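Local coordinates for protein probable Thioesterase (Bartonella henselae, PDB 3HM0) that probably hydrolyses thioester bonds, as expected of a member of the thioesterase superfamily, at residues Val93-Glu98 / Lys142-Leu147. Residues are numbered along the deposited sequence; the frame is centred on the assembly and turned at random.
Sequences VVRHME and KVEIAL
Val93-Glu98 and Lys142-Leu147 are neighbouring antiparallel strands of the curved sheet of a hot-dog-type thioesterase fold, joined by six backbone hydrogen bonds, with a classic beta bulge shifting the register by one. Val93 and Ala146 bond in both directions, Ala146 N reaching Val93 O at 2.8 Å. At the bulge Arg95 and His96 both face Glu144: Arg95 N gives a nearly straight bond to Glu144 O (2.7 Å, 171°), while Glu144 N returns one to His96 O. Beyond the non-hydrogen-bonded pair Met97-Val143, Glu98 and Lys142 exchange two bonds.

With psi at -45°, the extra residue Arg95 turns its side chain onto the face carrying Val93, His96, Glu144 and Ala146. Its CG lies 3.7 Å from Ala146 CB, and Val93 CB sits over the rim of one guanidinium face. The extended Glu144, CG anti to the backbone N (chi1 -166°), brings OE2 within 3.8 Å of Arg95 CB, but the carboxylate makes its salt bridge with Arg124.

The opposite face is apolar. Val143 spreads its two methyls between neighbours: CG1 meets Val94 CG1 at 3.8 Å, and CG2 touches the CE end of the extended Met97, lying alongside it, at 3.9 Å.

Helix 58-72 covers this apolar face through Leu60, Phe63 and Arg67. Strand 124-133 flanks 142-147, and beyond 93-98 the sheet continues into a second subunit, where His96 bonds Asn100 of that chain.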
ATOM      1  N   VAL A  93      -6.636  -4.287  17.039  1.00 36.31           N
ATOM      2  CA  VAL A  93      -7.147  -4.983  15.867  1.00 35.93           C
ATOM      3  C   VAL A  93      -8.510  -4.414  15.552  1.00 35.52           C
ATOM      4  O   VAL A  93      -9.351  -4.235  16.446  1.00 35.41           O
ATOM      5  CB  VAL A  93      -7.285  -6.504  16.092  1.00 36.22           C
ATOM      6  CG1 VAL A  93      -7.807  -7.200  14.826  1.00 35.00           C
ATOM      7  CG2 VAL A  93      -5.948  -7.106  16.475  1.00 38.02           C
ATOM      8  N   VAL A  94      -8.706  -4.105  14.277  1.00 34.89           N
ATOM      9  CA  VAL A  94     -10.016  -3.763  13.772  1.00 34.41           C
ATOM     10  C   VAL A  94     -10.846  -5.038  13.708  1.00 34.13           C
ATOM     11  O   VAL A  94     -10.459  -6.035  13.085  1.00 33.54           O
ATOM     12  CB  VAL A  94      -9.956  -3.068  12.406  1.00 34.29           C
ATOM     13  CG1 VAL A  94     -11.329  -2.545  12.040  1.00 33.87           C
ATOM     14  CG2 VAL A  94      -8.953  -1.910  12.448  1.00 34.51           C
ATOM     15  N   ARG A  95     -11.984  -4.993  14.387  1.00 34.02           N
ATOM     16  CA  ARG A  95     -12.905  -6.108  14.399  1.00 34.32           C
ATOM     17  C   ARG A  95     -14.027  -5.929  13.383  1.00 34.20           C
ATOM     18  O   ARG A  95     -14.379  -6.855  12.646  1.00 34.81           O
ATOM     19  CB  ARG A  95     -13.466  -6.259  15.799  1.00 34.82           C
ATOM     20  CG  ARG A  95     -12.571  -7.044  16.703  1.00 34.95           C
ATOM     21  CD  ARG A  95     -12.637  -8.498  16.355  1.00 37.15           C
ATOM     22  NE  ARG A  95     -11.551  -9.189  17.026  1.00 41.26           N
ATOM     23  CZ  ARG A  95     -10.471  -9.650  16.414  1.00 41.11           C
ATOM     24  NH1 ARG A  95     -10.334  -9.522  15.094  1.00 41.68           N
ATOM     25  NH2 ARG A  95      -9.539 -10.257  17.128  1.00 41.34           N
ATOM     26  N   HIS A  96     -14.582  -4.734  13.345  1.00 33.55           N
ATOM     27  CA  HIS A  96     -15.625  -4.422  12.408  1.00 33.71           C
ATOM     28  C   HIS A  96     -15.450  -2.973  11.988  1.00 33.07           C
ATOM     29  O   HIS A  96     -14.993  -2.136  12.759  1.00 32.53           O
ATOM     30  CB  HIS A  96     -17.012  -4.678  13.026  1.00 34.12           C
ATOM     31  CG  HIS A  96     -18.121  -3.883  12.397  1.00 36.28           C
ATOM     32  ND1 HIS A  96     -18.982  -4.416  11.460  1.00 36.73           N
ATOM     33  CD2 HIS A  96     -18.510  -2.593  12.572  1.00 39.04           C
ATOM     34  CE1 HIS A  96     -19.850  -3.490  11.086  1.00 39.37           C
ATOM     35  NE2 HIS A  96     -19.587  -2.375  11.746  1.00 39.62           N
ATOM     36  N   MET A  97     -15.800  -2.695  10.742  1.00 32.91           N
ATOM     37  CA  MET A  97     -15.717  -1.350  10.221  1.00 32.91           C
ATOM     38  C   MET A  97     -16.877  -1.101   9.230  1.00 32.89           C
ATOM     39  O   MET A  97     -17.206  -1.972   8.432  1.00 32.91           O
ATOM     40  CB  MET A  97     -14.359  -1.182   9.560  1.00 32.34           C
ATOM     41  CG  MET A  97     -14.003   0.228   9.238  1.00 34.18           C
ATOM     42  SD  MET A  97     -12.263   0.418   8.737  1.00 34.91           S
ATOM     43  CE  MET A  97     -12.154   2.210   8.916  1.00 31.02           C
ATOM     44  N   GLU A  98     -17.496   0.074   9.322  1.00 33.15           N
ATOM     45  CA  GLU A  98     -18.498   0.545   8.374  1.00 33.84           C
ATOM     46  C   GLU A  98     -18.019   1.816   7.747  1.00 33.35           C
ATOM     47  O   GLU A  98     -17.808   2.806   8.452  1.00 33.86           O
ATOM     48  CB  GLU A  98     -19.825   0.878   9.065  1.00 34.28           C
ATOM     49  CG  GLU A  98     -20.944  -0.117   8.770  1.00 38.98           C
ATOM     50  CD  GLU A  98     -22.220   0.540   8.229  1.00 44.17           C
ATOM     51  OE1 GLU A  98     -22.691   1.545   8.831  1.00 45.65           O
ATOM     52  OE2 GLU A  98     -22.757   0.034   7.207  1.00 45.24           O
ATOM     53  N   LYS A 142     -17.540   3.951  11.125  1.00 29.15           N
ATOM     54  CA  LYS A 142     -17.715   3.405  12.457  1.00 30.34           C
ATOM     55  C   LYS A 142     -16.797   2.214  12.572  1.00 30.42           C
ATOM     56  O   LYS A 142     -16.807   1.320  11.733  1.00 29.94           O
ATOM     57  CB  LYS A 142     -19.167   2.985  12.725  1.00 31.17           C
ATOM     58  CG  LYS A 142     -20.094   4.099  13.267  1.00 34.22           C
ATOM     59  CD  LYS A 142     -20.730   4.937  12.141  1.00 39.23           C
ATOM     60  CE  LYS A 142     -21.020   6.396  12.581  1.00 41.97           C
ATOM     61  NZ  LYS A 142     -20.868   7.406  11.448  1.00 42.25           N
ATOM     62  N   VAL A 143     -15.970   2.223  13.608  1.00 31.06           N
ATOM     63  CA  VAL A 143     -14.925   1.232  13.719  1.00 31.64           C
ATOM     64  C   VAL A 143     -15.016   0.579  15.077  1.00 32.68           C
ATOM     65  O   VAL A 143     -15.198   1.258  16.087  1.00 33.48           O
ATOM     66  CB  VAL A 143     -13.537   1.876  13.567  1.00 31.45           C
ATOM     67  CG1 VAL A 143     -12.551   0.843  13.190  1.00 31.62           C
ATOM     68  CG2 VAL A 143     -13.552   2.962  12.494  1.00 31.64           C
ATOM     69  N   GLU A 144     -14.884  -0.738  15.101  1.00 33.51           N
ATOM     70  CA  GLU A 144     -14.756  -1.486  16.342  1.00 34.20           C
ATOM     71  C   GLU A 144     -13.331  -2.038  16.514  1.00 34.16           C
ATOM     72  O   GLU A 144     -12.830  -2.778  15.663  1.00 34.17           O
ATOM     73  CB  GLU A 144     -15.769  -2.635  16.362  1.00 34.51           C
ATOM     74  CG  GLU A 144     -15.945  -3.275  17.734  1.00 36.54           C
ATOM     75  CD  GLU A 144     -16.797  -4.528  17.700  1.00 39.84           C
ATOM     76  OE1 GLU A 144     -17.927  -4.489  17.136  1.00 39.30           O
ATOM     77  OE2 GLU A 144     -16.320  -5.554  18.248  1.00 40.82           O
ATOM     78  N   ILE A 145     -12.705  -1.710  17.639  1.00 34.65           N
ATOM     79  CA  ILE A 145     -11.313  -2.083  17.913  1.00 34.97           C
ATOM     80  C   ILE A 145     -11.187  -2.982  19.134  1.00 34.88           C
ATOM     81  O   ILE A 145     -11.668  -2.636  20.203  1.00 35.38           O
ATOM     82  CB  ILE A 145     -10.465  -0.821  18.188  1.00 35.14           C
ATOM     83  CG1 ILE A 145     -10.823   0.323  17.218  1.00 35.45           C
ATOM     84  CG2 ILE A 145      -8.986  -1.151  18.194  1.00 35.71           C
ATOM     85  CD1 ILE A 145     -10.173   0.258  15.856  1.00 35.85           C
ATOM     86  N   ALA A 146     -10.538  -4.125  18.971  1.00 34.81           N
ATOM     87  CA  ALA A 146     -10.167  -4.992  20.086  1.00 35.41           C
ATOM     88  C   ALA A 146      -8.653  -4.952  20.348  1.00 36.68           C
ATOM     89  O   ALA A 146      -7.872  -4.407  19.541  1.00 36.94           O
ATOM     90  CB  ALA A 146     -10.594  -6.422  19.806  1.00 34.83           C
ATOM     91  N   LEU A 147      -8.244  -5.565  21.461  1.00 37.73           N
ATOM     92  CA  LEU A 147      -6.850  -5.603  21.898  1.00 38.75           C
ATOM     93  C   LEU A 147      -6.407  -7.051  22.015  1.00 39.68           C
ATOM     94  O   LEU A 147      -7.026  -7.818  22.745  1.00 40.82           O
ATOM     95  CB  LEU A 147      -6.707  -4.894  23.259  1.00 38.27           C
ATOM     96  CG  LEU A 147      -5.277  -4.739  23.810  1.00 38.28           C
ATOM     97  CD1 LEU A 147      -4.415  -3.928  22.853  1.00 35.53           C
ATOM     98  CD2 LEU A 147      -5.243  -4.124  25.230  1.00 36.53           C
TER